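Local atomic coordinates of chorismate mutase (Burkholderia thailandensis, PDB entry 6CNZ), a protein that probably catalyses, as other type II chorismate mutases do, the rearrangement of chorismate to prephenate on the pathway to phenylalanine and tyrosine. Residues 33-38 and 92-97; 59-64 and 121-126; 49-54 and 82-87; 148-153 and 158-163; 76-81 and 167-172. One frame throughout, in Å; residues are numbered along the deposited sequence.

Interaction 1 (33-38 and 92-97); sequences PVAHWK and ATWRAT
The backbones of 33-38 and 92-97 stay well apart, their closest CA atoms being those of H36 and W94 at 9.5 Å, and the indole of W94 spans the difference. Its CB sets out toward the other helix, and chi1 (-64°, CG anti to the carbonyl carbon) and chi2 (-23°) together place the six-membered ring toward 33-38. That end meets 33-38 with its edge, not its face: CZ3 of W94 lies 3.7 Å from C of A35, and CH2 of W94 the same 3.7 Å from N of H36, so the rim of the indole presses on the peptide joining these two residues. The methyl of A35 adds an apolar touch, its CB 3.8 Å from CZ3 of W94, and CB of H36 brushes CH2 of W94 at 4.1 Å. In this all-helical fold the contact joins the short helix 31-41 to the last turn of the long helix 69-96, at one end of the molecule, yet with all three touching residues buried. W94 also packs edge-to-face with W39, and P100 of the following loop lies against it. The imidazole of H36 runs on to that same loop, where NE2 makes a weak hydrogen bond to G102 O.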
# COMPACT_ATOMS: atom_id res chain seq x y z
N PRO A 33 3.88 -9.41 -8.15
CA PRO A 33 2.90 -10.31 -8.80
C PRO A 33 2.80 -10.13 -10.31
O PRO A 33 2.49 -11.10 -11.01
CB PRO A 33 1.58 -9.98 -8.09
CG PRO A 33 1.76 -8.66 -7.45
CD PRO A 33 3.24 -8.62 -7.08
N VAL A 34 3.06 -8.94 -10.85
CA VAL A 34 3.18 -8.81 -12.30
C VAL A 34 4.32 -9.69 -12.80
O VAL A 34 4.15 -10.50 -13.72
CB VAL A 34 3.40 -7.34 -12.71
CG1 VAL A 34 3.63 -7.25 -14.21
CG2 VAL A 34 2.21 -6.46 -12.31
N ALA A 35 5.50 -9.54 -12.19
CA ALA A 35 6.66 -10.33 -12.59
C ALA A 35 6.37 -11.81 -12.48
O ALA A 35 6.66 -12.59 -13.39
CB ALA A 35 7.88 -9.96 -11.74
N HIS A 36 5.80 -12.22 -11.34
CA HIS A 36 5.47 -13.62 -11.10
C HIS A 36 4.54 -14.16 -12.20
O HIS A 36 4.78 -15.23 -12.77
CB HIS A 36 4.84 -13.73 -9.70
CG HIS A 36 4.66 -15.13 -9.19
ND1 HIS A 36 4.19 -15.40 -7.92
CD2 HIS A 36 4.87 -16.34 -9.77
CE1 HIS A 36 4.10 -16.70 -7.74
NE2 HIS A 36 4.51 -17.30 -8.85
N TRP A 37 3.48 -13.42 -12.53
CA TRP A 37 2.60 -13.85 -13.61
C TRP A 37 3.34 -13.95 -14.95
O TRP A 37 3.18 -14.93 -15.69
CB TRP A 37 1.42 -12.88 -13.73
CG TRP A 37 0.39 -13.34 -14.68
CD1 TRP A 37 -0.70 -14.15 -14.40
CD2 TRP A 37 0.32 -13.05 -16.09
NE1 TRP A 37 -1.43 -14.35 -15.55
CE2 TRP A 37 -0.83 -13.70 -16.59
CE3 TRP A 37 1.12 -12.32 -16.97
CZ2 TRP A 37 -1.20 -13.63 -17.94
CZ3 TRP A 37 0.74 -12.24 -18.32
CH2 TRP A 37 -0.40 -12.90 -18.79
N LYS A 38 4.18 -12.96 -15.26
CA LYS A 38 4.94 -12.98 -16.53
C LYS A 38 5.98 -14.09 -16.56
O LYS A 38 6.24 -14.66 -17.63
CB LYS A 38 5.60 -11.62 -16.75
CG LYS A 38 4.58 -10.51 -17.06
CD LYS A 38 5.27 -9.17 -17.32
CE LYS A 38 4.35 -8.17 -18.02
NZ LYS A 38 4.78 -6.75 -17.73
N ALA A 92 16.02 -11.83 -12.83
CA ALA A 92 17.42 -12.20 -12.63
C ALA A 92 17.58 -13.11 -11.40
O ALA A 92 18.33 -14.09 -11.43
CB ALA A 92 18.28 -10.93 -12.49
N THR A 93 16.85 -12.81 -10.33
CA THR A 93 16.88 -13.64 -9.12
C THR A 93 16.30 -15.02 -9.39
O THR A 93 16.88 -16.04 -9.00
CB THR A 93 16.10 -12.94 -8.01
OG1 THR A 93 16.70 -11.68 -7.72
CG2 THR A 93 16.05 -13.78 -6.72
N TRP A 94 15.15 -15.07 -10.05
CA TRP A 94 14.51 -16.35 -10.33
C TRP A 94 15.32 -17.21 -11.30
O TRP A 94 15.35 -18.44 -11.15
CB TRP A 94 13.08 -16.10 -10.83
CG TRP A 94 12.25 -15.45 -9.75
CD1 TRP A 94 12.49 -15.52 -8.40
CD2 TRP A 94 11.11 -14.61 -9.92
NE1 TRP A 94 11.56 -14.77 -7.72
CE2 TRP A 94 10.69 -14.21 -8.62
CE3 TRP A 94 10.39 -14.15 -11.05
CZ2 TRP A 94 9.58 -13.38 -8.41
CZ3 TRP A 94 9.28 -13.32 -10.83
CH2 TRP A 94 8.88 -12.95 -9.52
N ARG A 95 16.02 -16.60 -12.26
CA ARG A 95 16.90 -17.38 -13.14
C ARG A 95 18.02 -18.04 -12.36
O ARG A 95 18.42 -19.15 -12.69
CB ARG A 95 17.52 -16.50 -14.23
CG ARG A 95 16.60 -16.13 -15.36
CD ARG A 95 17.33 -15.32 -16.45
NE ARG A 95 16.34 -14.59 -17.23
CZ ARG A 95 16.20 -13.27 -17.23
NH1 ARG A 95 17.02 -12.49 -16.53
NH2 ARG A 95 15.24 -12.72 -17.97
N ALA A 96 18.54 -17.36 -11.33
CA ALA A 96 19.68 -17.88 -10.59
C ALA A 96 19.32 -19.10 -9.76
O ALA A 96 20.16 -19.98 -9.55
CB ALA A 96 20.26 -16.79 -9.68
N THR A 97 18.09 -19.17 -9.27
CA THR A 97 17.64 -20.34 -8.53
C THR A 97 16.42 -20.87 -9.26
O THR A 97 16.56 -21.51 -10.32
CB THR A 97 17.35 -19.98 -7.07
OG1 THR A 97 16.31 -19.00 -7.01
CG2 THR A 97 18.59 -19.43 -6.40

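Interaction 2 (59-64 and 121-126); sequences EKRATA and SLIAAL
E59 O, in the helical turn that also brings R61 and A62 up to I123, is gripped twice by T63: OG1 of T63 donates to it at 3.2 Å, tilted out of the carbonyl plane, and the backbone N of T63 adds a weak bond. This is the last turn of helix 48-64, and in the all-helical chorismate mutase fold it packs on helix 107-129, with CA of A62 and CA of I123 only 6.5 Å apart. One side chain carries nearly all the contact from 121-126. I123 holds CG1 anti to its carbonyl carbon (chi1 -70°) and stretches on to CD1, which reaches over the backbone of 59-64. The R61 chain runs at about a right angle to it and offers its aliphatic part; NE beyond pairs with D57 in a salt bridge one turn back. T119 and Q120 also lie against R61, while N65 touches I123. From the same helical segment, S121, A124 and A125 meet L152 and T153 of the second subunit. The I123 methyl is tightly seated, CD1 of I123 lying 3.4 Å from CB of R61 and 4.1 Å from N of A62.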
# COMPACT_ATOMS: atom_id res chain seq x y z
N GLU A 59 -2.33 11.50 -19.24
CA GLU A 59 -2.38 12.88 -19.69
C GLU A 59 -3.80 13.42 -19.63
O GLU A 59 -4.01 14.56 -19.20
CB GLU A 59 -1.80 13.00 -21.10
CG GLU A 59 -0.26 13.01 -21.13
CD GLU A 59 0.29 13.57 -22.43
OE1 GLU A 59 1.02 12.83 -23.13
OE2 GLU A 59 -0.02 14.73 -22.75
N LYS A 60 -4.78 12.60 -20.01
CA LYS A 60 -6.18 13.05 -19.97
C LYS A 60 -6.68 13.21 -18.54
O LYS A 60 -7.39 14.18 -18.23
CB LYS A 60 -7.06 12.07 -20.76
N ARG A 61 -6.31 12.31 -17.63
CA ARG A 61 -6.74 12.46 -16.24
C ARG A 61 -6.06 13.66 -15.57
O ARG A 61 -6.68 14.34 -14.74
CB ARG A 61 -6.45 11.19 -15.45
CG ARG A 61 -7.36 10.03 -15.79
CD ARG A 61 -6.81 8.74 -15.22
NE ARG A 61 -7.80 7.67 -15.33
CZ ARG A 61 -8.34 7.03 -14.29
NH1 ARG A 61 -7.97 7.32 -13.06
NH2 ARG A 61 -9.24 6.09 -14.51
N ALA A 62 -4.79 13.91 -15.88
CA ALA A 62 -4.09 15.06 -15.30
C ALA A 62 -4.83 16.35 -15.59
O ALA A 62 -5.09 17.16 -14.69
CB ALA A 62 -2.65 15.13 -15.81
N THR A 63 -5.20 16.57 -16.86
CA THR A 63 -5.95 17.76 -17.24
C THR A 63 -7.21 17.91 -16.40
O THR A 63 -7.50 18.99 -15.88
CB THR A 63 -6.32 17.67 -18.72
OG1 THR A 63 -5.12 17.50 -19.48
CG2 THR A 63 -7.02 18.94 -19.16
N ALA A 64 -7.98 16.83 -16.25
CA ALA A 64 -9.18 16.88 -15.42
C ALA A 64 -8.87 17.31 -14.00
O ALA A 64 -9.66 18.04 -13.39
CB ALA A 64 -9.87 15.51 -15.42
N SER A 121 -5.30 7.56 -7.70
CA SER A 121 -4.77 8.02 -6.41
C SER A 121 -3.45 8.75 -6.60
O SER A 121 -3.21 9.79 -5.97
CB SER A 121 -4.59 6.85 -5.45
OG SER A 121 -5.76 6.07 -5.36
N LEU A 122 -2.58 8.22 -7.45
CA LEU A 122 -1.30 8.87 -7.72
C LEU A 122 -1.49 10.22 -8.40
O LEU A 122 -0.79 11.19 -8.06
CB LEU A 122 -0.44 7.96 -8.59
CG LEU A 122 0.19 6.84 -7.76
CD1 LEU A 122 0.96 5.89 -8.67
CD2 LEU A 122 1.12 7.44 -6.71
N ILE A 123 -2.43 10.31 -9.34
CA ILE A 123 -2.64 11.59 -10.01
C ILE A 123 -3.16 12.62 -9.02
O ILE A 123 -2.71 13.77 -9.01
CB ILE A 123 -3.58 11.43 -11.22
CG1 ILE A 123 -2.86 10.66 -12.32
CG2 ILE A 123 -4.02 12.79 -11.74
CD1 ILE A 123 -3.59 10.67 -13.62
N ALA A 124 -4.08 12.22 -8.14
CA ALA A 124 -4.56 13.14 -7.12
C ALA A 124 -3.46 13.47 -6.11
O ALA A 124 -3.37 14.61 -5.64
CB ALA A 124 -5.78 12.53 -6.41
N ALA A 125 -2.62 12.49 -5.76
CA ALA A 125 -1.52 12.77 -4.84
C ALA A 125 -0.50 13.71 -5.47
O ALA A 125 0.01 14.61 -4.80
CB ALA A 125 -0.84 11.47 -4.41
N LEU A 126 -0.20 13.52 -6.76
CA LEU A 126 0.73 14.40 -7.46
C LEU A 126 0.20 15.83 -7.50
O LEU A 126 0.97 16.79 -7.34
CB LEU A 126 0.97 13.88 -8.87
CG LEU A 126 2.25 14.27 -9.62
CD1 LEU A 126 3.49 13.79 -8.87
CD2 LEU A 126 2.21 13.67 -11.02

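Interaction 3 (49-54 and 82-87); sequences PREAAL and ASKQLQ
K84 leaves helix 69-96 with its CB directed at E51, and its CG continues anti to the carbonyl carbon (chi1 -75°), carrying the chain out from the helix. The backbones are distant, with CA of E51 and CA of K84 11.0 Å apart, so the side chains must bridge the interval from opposite directions. Beyond CG the lysine bends at chi3 (74°), which lays its last carbons alongside the carboxylate: CD of K84 comes to 3.7 Å from OE2 of E51, and CE to 3.9 Å from the same oxygen. NZ of K84 then faces both oxygens of E51, 3.5 Å from OE2 and 3.5 Å from OE1, the latter a salt bridge whose hydrogen bond is weak. The pair ties the first turns of helix 48-64 to the middle of helix 69-96, at the surface of this helical chorismate mutase, with I45 and S46 of the preceding loop touching K84. E51, extended beyond CG, has a stronger partner elsewhere: its OE2 accepts from the backbone N of D47, just ahead of the helix. A nitrate, separate from the one beside W149, sits about 4 Å from the E51 side chain. Within 82-87, Q87 NE2 reaches back one turn to S83 OG at 2.7 Å; the hydroxyl lies in the Q87 amide plane, and the bond is somewhat bent. Q87 OE1 takes a weak hydrogen bond from K38 NZ.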
# COMPACT_ATOMS: atom_id res chain seq x y z
N PRO A 49 2.59 -1.17 -26.25
CA PRO A 49 1.23 -0.64 -26.45
C PRO A 49 0.45 -0.43 -25.16
O PRO A 49 -0.33 0.53 -25.07
CB PRO A 49 0.57 -1.70 -27.36
CG PRO A 49 1.29 -2.93 -27.08
CD PRO A 49 2.71 -2.54 -26.79
N ARG A 50 0.65 -1.27 -24.14
CA ARG A 50 -0.04 -1.04 -22.87
C ARG A 50 0.53 0.17 -22.15
O ARG A 50 -0.22 0.94 -21.53
CB ARG A 50 0.04 -2.28 -21.98
CG ARG A 50 -0.45 -2.01 -20.55
CD ARG A 50 -0.56 -3.30 -19.74
NE ARG A 50 -1.09 -4.39 -20.55
CZ ARG A 50 -2.38 -4.65 -20.71
NH1 ARG A 50 -3.30 -3.91 -20.10
NH2 ARG A 50 -2.76 -5.67 -21.49
N GLU A 51 1.85 0.35 -22.21
CA GLU A 51 2.47 1.52 -21.58
C GLU A 51 1.97 2.81 -22.22
O GLU A 51 1.50 3.72 -21.53
CB GLU A 51 3.99 1.40 -21.68
CG GLU A 51 4.52 0.18 -20.91
CD GLU A 51 6.01 -0.14 -21.16
OE1 GLU A 51 6.79 0.78 -21.49
OE2 GLU A 51 6.38 -1.32 -21.02
N ALA A 52 2.03 2.88 -23.55
CA ALA A 52 1.62 4.08 -24.27
C ALA A 52 0.15 4.40 -24.01
O ALA A 52 -0.23 5.58 -23.96
CB ALA A 52 1.87 3.90 -25.77
N ALA A 53 -0.68 3.37 -23.87
CA ALA A 53 -2.07 3.60 -23.53
C ALA A 53 -2.19 4.19 -22.13
O ALA A 53 -2.94 5.14 -21.91
CB ALA A 53 -2.85 2.29 -23.63
N LEU A 54 -1.45 3.63 -21.17
CA LEU A 54 -1.49 4.17 -19.82
C LEU A 54 -1.10 5.64 -19.81
O LEU A 54 -1.77 6.47 -19.19
CB LEU A 54 -0.57 3.36 -18.91
CG LEU A 54 -0.33 3.96 -17.53
CD1 LEU A 54 -1.65 4.11 -16.76
CD2 LEU A 54 0.66 3.11 -16.74
N ALA A 82 10.35 2.18 -13.09
CA ALA A 82 10.60 1.57 -11.78
C ALA A 82 10.02 0.17 -11.71
O ALA A 82 10.65 -0.76 -11.18
CB ALA A 82 10.00 2.45 -10.68
N SER A 83 8.81 -0.01 -12.24
CA SER A 83 8.19 -1.33 -12.28
C SER A 83 9.06 -2.30 -13.09
O SER A 83 9.39 -3.40 -12.62
CB SER A 83 6.78 -1.22 -12.88
OG SER A 83 6.16 -2.49 -12.97
N LYS A 84 9.48 -1.89 -14.29
CA LYS A 84 10.25 -2.79 -15.14
C LYS A 84 11.61 -3.11 -14.52
O LYS A 84 12.10 -4.24 -14.62
CB LYS A 84 10.41 -2.18 -16.53
CG LYS A 84 9.14 -2.25 -17.36
CD LYS A 84 9.13 -1.24 -18.50
CE LYS A 84 10.05 -1.63 -19.64
NZ LYS A 84 9.86 -0.70 -20.81
N GLN A 85 12.25 -2.11 -13.91
CA GLN A 85 13.49 -2.34 -13.18
C GLN A 85 13.31 -3.44 -12.13
O GLN A 85 14.09 -4.39 -12.06
CB GLN A 85 13.93 -1.02 -12.54
CG GLN A 85 15.28 -1.00 -11.89
CD GLN A 85 15.49 0.32 -11.16
OE1 GLN A 85 15.01 1.36 -11.60
NE2 GLN A 85 16.15 0.27 -10.01
N LEU A 86 12.30 -3.29 -11.28
CA LEU A 86 12.04 -4.31 -10.26
C LEU A 86 11.76 -5.67 -10.89
O LEU A 86 12.30 -6.69 -10.46
CB LEU A 86 10.87 -3.87 -9.36
CG LEU A 86 10.53 -4.76 -8.16
CD1 LEU A 86 11.80 -5.23 -7.45
CD2 LEU A 86 9.64 -4.04 -7.16
N GLN A 87 10.90 -5.71 -11.92
CA GLN A 87 10.56 -6.99 -12.55
C GLN A 87 11.79 -7.66 -13.14
O GLN A 87 11.96 -8.88 -13.02
CB GLN A 87 9.50 -6.80 -13.65
CG GLN A 87 8.12 -6.30 -13.17
CD GLN A 87 7.18 -6.00 -14.35
OE1 GLN A 87 7.01 -6.84 -15.24
NE2 GLN A 87 6.61 -4.80 -14.39

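Interaction 4 (148-153 and 158-163); sequences NWKTLT and AQKDAL. With NO3 (nitrate ion), chain G.
W149 and L163 meet at about a right angle, the leucine methyl CD2 coming up obliquely to the five-membered ring, 4.0 Å from CD1 of W149. The indole is set there by CG lying anti to the backbone N (chi1 177°), which turns NE1 inward, toward the other helix. One of its faces is taken by T153, whose CG2 sits 3.4 Å above the W149 ring plane near the rim, while OG1 of T153 donates to W149 O from above the carbonyl plane. Beside this pair the two lysines cross obliquely: K150 is fully extended, so its CE comes to 3.5 Å from O of K160, whereas K160 bends at chi3. NZ of K150 and NZ of K160 end 6.7 Å apart. The arrangement is a helical hairpin of helices 138-153 and 157-166; the segment axes of 148-153 and 158-163 run antiparallel at 158°, 11.6 Å apart at closest approach. In the gap lies a nitrate, probably from the crystallisation liquor. O3 of the nitrate is at the edge of the W149 ring, in its plane, 3.0 Å from NE1 in a weak, bent hydrogen bond. O1 of the nitrate takes a much straighter one (166°) from NE2 of Q159, also 3.0 Å long, and S25 OG is a third partner of the ion. L163 CD2 lies 3.3 Å from O3 of the nitrate and gives this polar site an apolar wall. The end of helix 138-153 also faces the dimer partner, with T153 O hydrogen-bonded to NH1 of R117 of the second subunit.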
# COMPACT_ATOMS: atom_id res chain seq x y z
N ASN A 148 12.36 8.02 5.47
CA ASN A 148 11.43 7.66 6.54
C ASN A 148 10.66 6.40 6.15
O ASN A 148 10.54 5.46 6.94
CB ASN A 148 10.46 8.81 6.82
CG ASN A 148 11.08 9.90 7.69
OD1 ASN A 148 12.09 9.68 8.37
ND2 ASN A 148 10.47 11.10 7.67
N TRP A 149 10.13 6.38 4.93
CA TRP A 149 9.31 5.27 4.49
C TRP A 149 10.14 4.00 4.37
O TRP A 149 9.69 2.92 4.76
CB TRP A 149 8.64 5.61 3.16
CG TRP A 149 7.84 4.51 2.60
CD1 TRP A 149 8.24 3.61 1.65
CD2 TRP A 149 6.49 4.17 2.93
NE1 TRP A 149 7.22 2.74 1.37
CE2 TRP A 149 6.13 3.06 2.13
CE3 TRP A 149 5.54 4.70 3.82
CZ2 TRP A 149 4.86 2.47 2.20
CZ3 TRP A 149 4.28 4.11 3.88
CH2 TRP A 149 3.95 3.01 3.07
N LYS A 150 11.36 4.11 3.83
CA LYS A 150 12.17 2.91 3.66
C LYS A 150 12.48 2.28 5.00
O LYS A 150 12.55 1.05 5.12
CB LYS A 150 13.47 3.23 2.92
CG LYS A 150 13.31 3.38 1.40
CD LYS A 150 14.65 3.88 0.82
CE LYS A 150 14.67 3.93 -0.70
NZ LYS A 150 15.91 4.63 -1.17
N THR A 151 12.64 3.11 6.04
CA THR A 151 12.96 2.53 7.34
C THR A 151 11.76 1.85 7.97
O THR A 151 11.94 1.00 8.83
CB THR A 151 13.53 3.59 8.28
OG1 THR A 151 12.53 4.60 8.49
CG2 THR A 151 14.77 4.24 7.67
N LEU A 152 10.54 2.21 7.54
CA LEU A 152 9.32 1.55 8.02
C LEU A 152 9.11 0.21 7.34
O LEU A 152 8.88 -0.81 8.00
CB LEU A 152 8.09 2.42 7.75
CG LEU A 152 7.86 3.65 8.59
CD1 LEU A 152 6.61 4.35 8.13
CD2 LEU A 152 7.77 3.25 10.07
N THR A 153 9.14 0.21 6.00
CA THR A 153 8.69 -0.93 5.21
C THR A 153 9.80 -1.96 4.97
O THR A 153 9.51 -3.16 4.97
CB THR A 153 8.12 -0.41 3.89
OG1 THR A 153 9.05 0.49 3.28
CG2 THR A 153 6.82 0.33 4.15
N ALA A 158 16.59 -4.09 -4.35
CA ALA A 158 16.07 -3.88 -5.70
C ALA A 158 14.82 -3.01 -5.67
O ALA A 158 14.69 -2.05 -6.45
CB ALA A 158 15.77 -5.24 -6.36
N GLN A 159 13.88 -3.31 -4.77
CA GLN A 159 12.65 -2.53 -4.72
C GLN A 159 12.92 -1.13 -4.20
O GLN A 159 12.39 -0.15 -4.74
CB GLN A 159 11.59 -3.21 -3.85
CG GLN A 159 10.35 -2.31 -3.68
CD GLN A 159 9.08 -3.06 -3.36
OE1 GLN A 159 9.01 -4.27 -3.54
NE2 GLN A 159 8.07 -2.33 -2.87
N LYS A 160 13.77 -1.01 -3.18
CA LYS A 160 14.14 0.29 -2.65
C LYS A 160 14.85 1.14 -3.70
O LYS A 160 14.62 2.35 -3.79
CB LYS A 160 15.01 0.12 -1.41
CG LYS A 160 14.23 -0.39 -0.20
CD LYS A 160 15.08 -0.25 1.06
CE LYS A 160 16.40 -0.97 0.88
NZ LYS A 160 17.12 -1.08 2.17
N ASP A 161 15.74 0.53 -4.50
CA ASP A 161 16.36 1.26 -5.60
C ASP A 161 15.32 1.73 -6.61
O ASP A 161 15.34 2.88 -7.06
CB ASP A 161 17.41 0.39 -6.29
CG ASP A 161 18.71 0.28 -5.49
OD1 ASP A 161 18.82 0.95 -4.43
OD2 ASP A 161 19.62 -0.46 -5.92
N ALA A 162 14.38 0.85 -6.96
CA ALA A 162 13.36 1.21 -7.94
C ALA A 162 12.46 2.32 -7.41
O ALA A 162 11.96 3.13 -8.20
CB ALA A 162 12.54 -0.02 -8.33
N LEU A 163 12.23 2.39 -6.09
CA LEU A 163 11.41 3.48 -5.56
C LEU A 163 12.08 4.82 -5.79
O LEU A 163 11.40 5.82 -6.07
CB LEU A 163 11.13 3.27 -4.07
CG LEU A 163 10.32 4.31 -3.28
CD1 LEU A 163 8.90 4.43 -3.78
CD2 LEU A 163 10.31 3.96 -1.79
N NO3 G . 9.60 0.60 -1.22
O1 NO3 G . 8.71 0.51 -2.12
O2 NO3 G . 10.74 0.05 -1.39
O3 NO3 G . 9.35 1.23 -0.15

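Interaction 5 (76-81 and 167-172); sequences FDDQIA and LSHVCA
A histidine-carboxylate hydrogen bond fastens the C-terminal loop, just where a type I turn from L167 to V170 follows helix 157-166, to the first half of the long helix 69-96. H169 ND1 donates to D78 OD2; the modelled separation, 2.4 Å, is very short, and its exact value is doubtful. The carboxylate oxygen lies at the edge of the imidazole near its plane, and the two flat groups are only 21° apart, so the acid and the ring are almost coplanar although the side chains themselves cross at about a right angle. H169 gets there with CG anti to its carbonyl carbon: chi1 of -59° brings the ring toward D78, and chi2 near 86° turns its ND1 edge to the carboxylate. A water makes a second link, donating to OD2 of D78 at 2.7 Å and accepting from the backbone N of H169, also at 2.7 Å. D78 OD2 thus receives both the ring N-H and the water, while the loop backbone is held through the water as well. S168 OG is 3.5 Å from OD2 of D78 but hydrogen-bonds to T165 O. The disulfide C171-C138 ties the loop's far end to the start of helix 138-153. Between these two fastenings V170 packs against helices 15-29, 107-129 and 138-153, and L167 touches A24 of helix 15-29 and I146 of helix 138-153.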
# COMPACT_ATOMS: atom_id res chain seq x y z
N PHE A 76 4.68 9.29 -14.62
CA PHE A 76 4.28 7.91 -14.88
C PHE A 76 5.27 7.19 -15.78
O PHE A 76 5.43 5.97 -15.64
CB PHE A 76 2.84 7.86 -15.44
CG PHE A 76 1.80 7.78 -14.35
CD1 PHE A 76 1.36 8.94 -13.69
CD2 PHE A 76 1.28 6.56 -13.94
CE1 PHE A 76 0.42 8.87 -12.67
CE2 PHE A 76 0.32 6.49 -12.92
CZ PHE A 76 -0.11 7.65 -12.28
N ASP A 77 6.00 7.91 -16.64
CA ASP A 77 7.21 7.33 -17.24
C ASP A 77 8.09 6.69 -16.18
O ASP A 77 8.56 5.56 -16.34
CB ASP A 77 8.01 8.38 -18.00
CG ASP A 77 7.47 8.66 -19.39
OD1 ASP A 77 6.73 7.81 -19.94
OD2 ASP A 77 7.79 9.74 -19.94
N ASP A 78 8.29 7.41 -15.06
CA ASP A 78 9.12 6.90 -13.96
C ASP A 78 8.48 5.72 -13.23
O ASP A 78 9.19 4.84 -12.75
CB ASP A 78 9.42 8.02 -12.96
CG ASP A 78 10.40 9.06 -13.51
OD1 ASP A 78 11.17 8.73 -14.44
OD2 ASP A 78 10.42 10.19 -13.00
N GLN A 79 7.14 5.71 -13.10
CA GLN A 79 6.48 4.55 -12.47
C GLN A 79 6.70 3.29 -13.29
O GLN A 79 7.02 2.23 -12.74
CB GLN A 79 4.97 4.79 -12.29
CG GLN A 79 4.60 6.05 -11.49
CD GLN A 79 5.49 6.28 -10.28
OE1 GLN A 79 5.42 5.54 -9.29
NE2 GLN A 79 6.33 7.32 -10.35
N ILE A 80 6.53 3.41 -14.61
CA ILE A 80 6.78 2.31 -15.54
C ILE A 80 8.25 1.86 -15.47
O ILE A 80 8.54 0.67 -15.30
CB ILE A 80 6.38 2.73 -16.97
CG1 ILE A 80 4.86 2.94 -17.04
CG2 ILE A 80 6.87 1.73 -18.03
CD1 ILE A 80 4.41 3.78 -18.24
N ALA A 81 9.19 2.81 -15.59
CA ALA A 81 10.61 2.47 -15.49
C ALA A 81 10.92 1.72 -14.21
O ALA A 81 11.68 0.74 -14.21
CB ALA A 81 11.46 3.74 -15.56
N LEU A 167 10.47 8.12 -8.01
CA LEU A 167 10.27 9.46 -7.47
C LEU A 167 11.33 10.44 -7.97
O LEU A 167 11.56 11.47 -7.34
CB LEU A 167 10.25 9.40 -5.95
CG LEU A 167 9.13 8.46 -5.44
CD1 LEU A 167 9.29 8.09 -3.96
CD2 LEU A 167 7.77 9.09 -5.70
N SER A 168 11.95 10.16 -9.11
CA SER A 168 13.14 10.90 -9.51
C SER A 168 12.82 12.17 -10.30
O SER A 168 13.75 12.95 -10.56
CB SER A 168 14.09 9.99 -10.31
OG SER A 168 13.57 9.65 -11.59
N HIS A 169 11.56 12.44 -10.65
CA HIS A 169 11.20 13.72 -11.26
C HIS A 169 10.02 14.38 -10.55
O HIS A 169 9.27 15.14 -11.16
CB HIS A 169 10.89 13.56 -12.75
CG HIS A 169 12.03 13.00 -13.54
ND1 HIS A 169 12.25 11.65 -13.67
CD2 HIS A 169 13.04 13.62 -14.20
CE1 HIS A 169 13.33 11.45 -14.40
NE2 HIS A 169 13.83 12.63 -14.73
N VAL A 170 9.88 14.13 -9.25
CA VAL A 170 8.87 14.83 -8.47
C VAL A 170 9.27 16.28 -8.27
O VAL A 170 8.43 17.20 -8.38
CB VAL A 170 8.63 14.10 -7.13
CG1 VAL A 170 7.82 14.95 -6.18
CG2 VAL A 170 7.92 12.77 -7.38
N CYS A 171 10.54 16.53 -7.97
CA CYS A 171 11.05 17.89 -7.79
C CYS A 171 11.81 18.30 -9.04
O CYS A 171 12.49 17.49 -9.66
CB CYS A 171 11.97 18.01 -6.58
SG CYS A 171 11.30 17.47 -5.00
N ALA A 172 11.68 19.58 -9.39
CA ALA A 172 12.36 20.10 -10.56
C ALA A 172 13.85 19.82 -10.51
O ALA A 172 14.43 19.31 -11.47
CB ALA A 172 12.09 21.60 -10.68
O HOH W 1 9.35 10.84 -10.66

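In the fold
Helix 69-96 is the common element: interactions 5, 3 and 1 follow one another along it, with the centres of interactions 1 and 5 about 24 Å apart and on opposite sides of the chain's centre. Helix 48-64 is shared by interactions 2 and 3. The centres of interactions 2 and 3 are about 17 Å apart. Touches join neighbours: Q87 meets K38 and A35 between interactions 1 and 3, I80 meets E51 and L54 between 3 and 5, and F76 meets L122 and I123 between 5 and 2. Interaction 4 comes later in the sequence than 1, 2 and 3, and packs on 82-87 through A162 and Q159. Interactions 2 and 4 both reach the second subunit, so two of the five contacts lie next to the dimer interface.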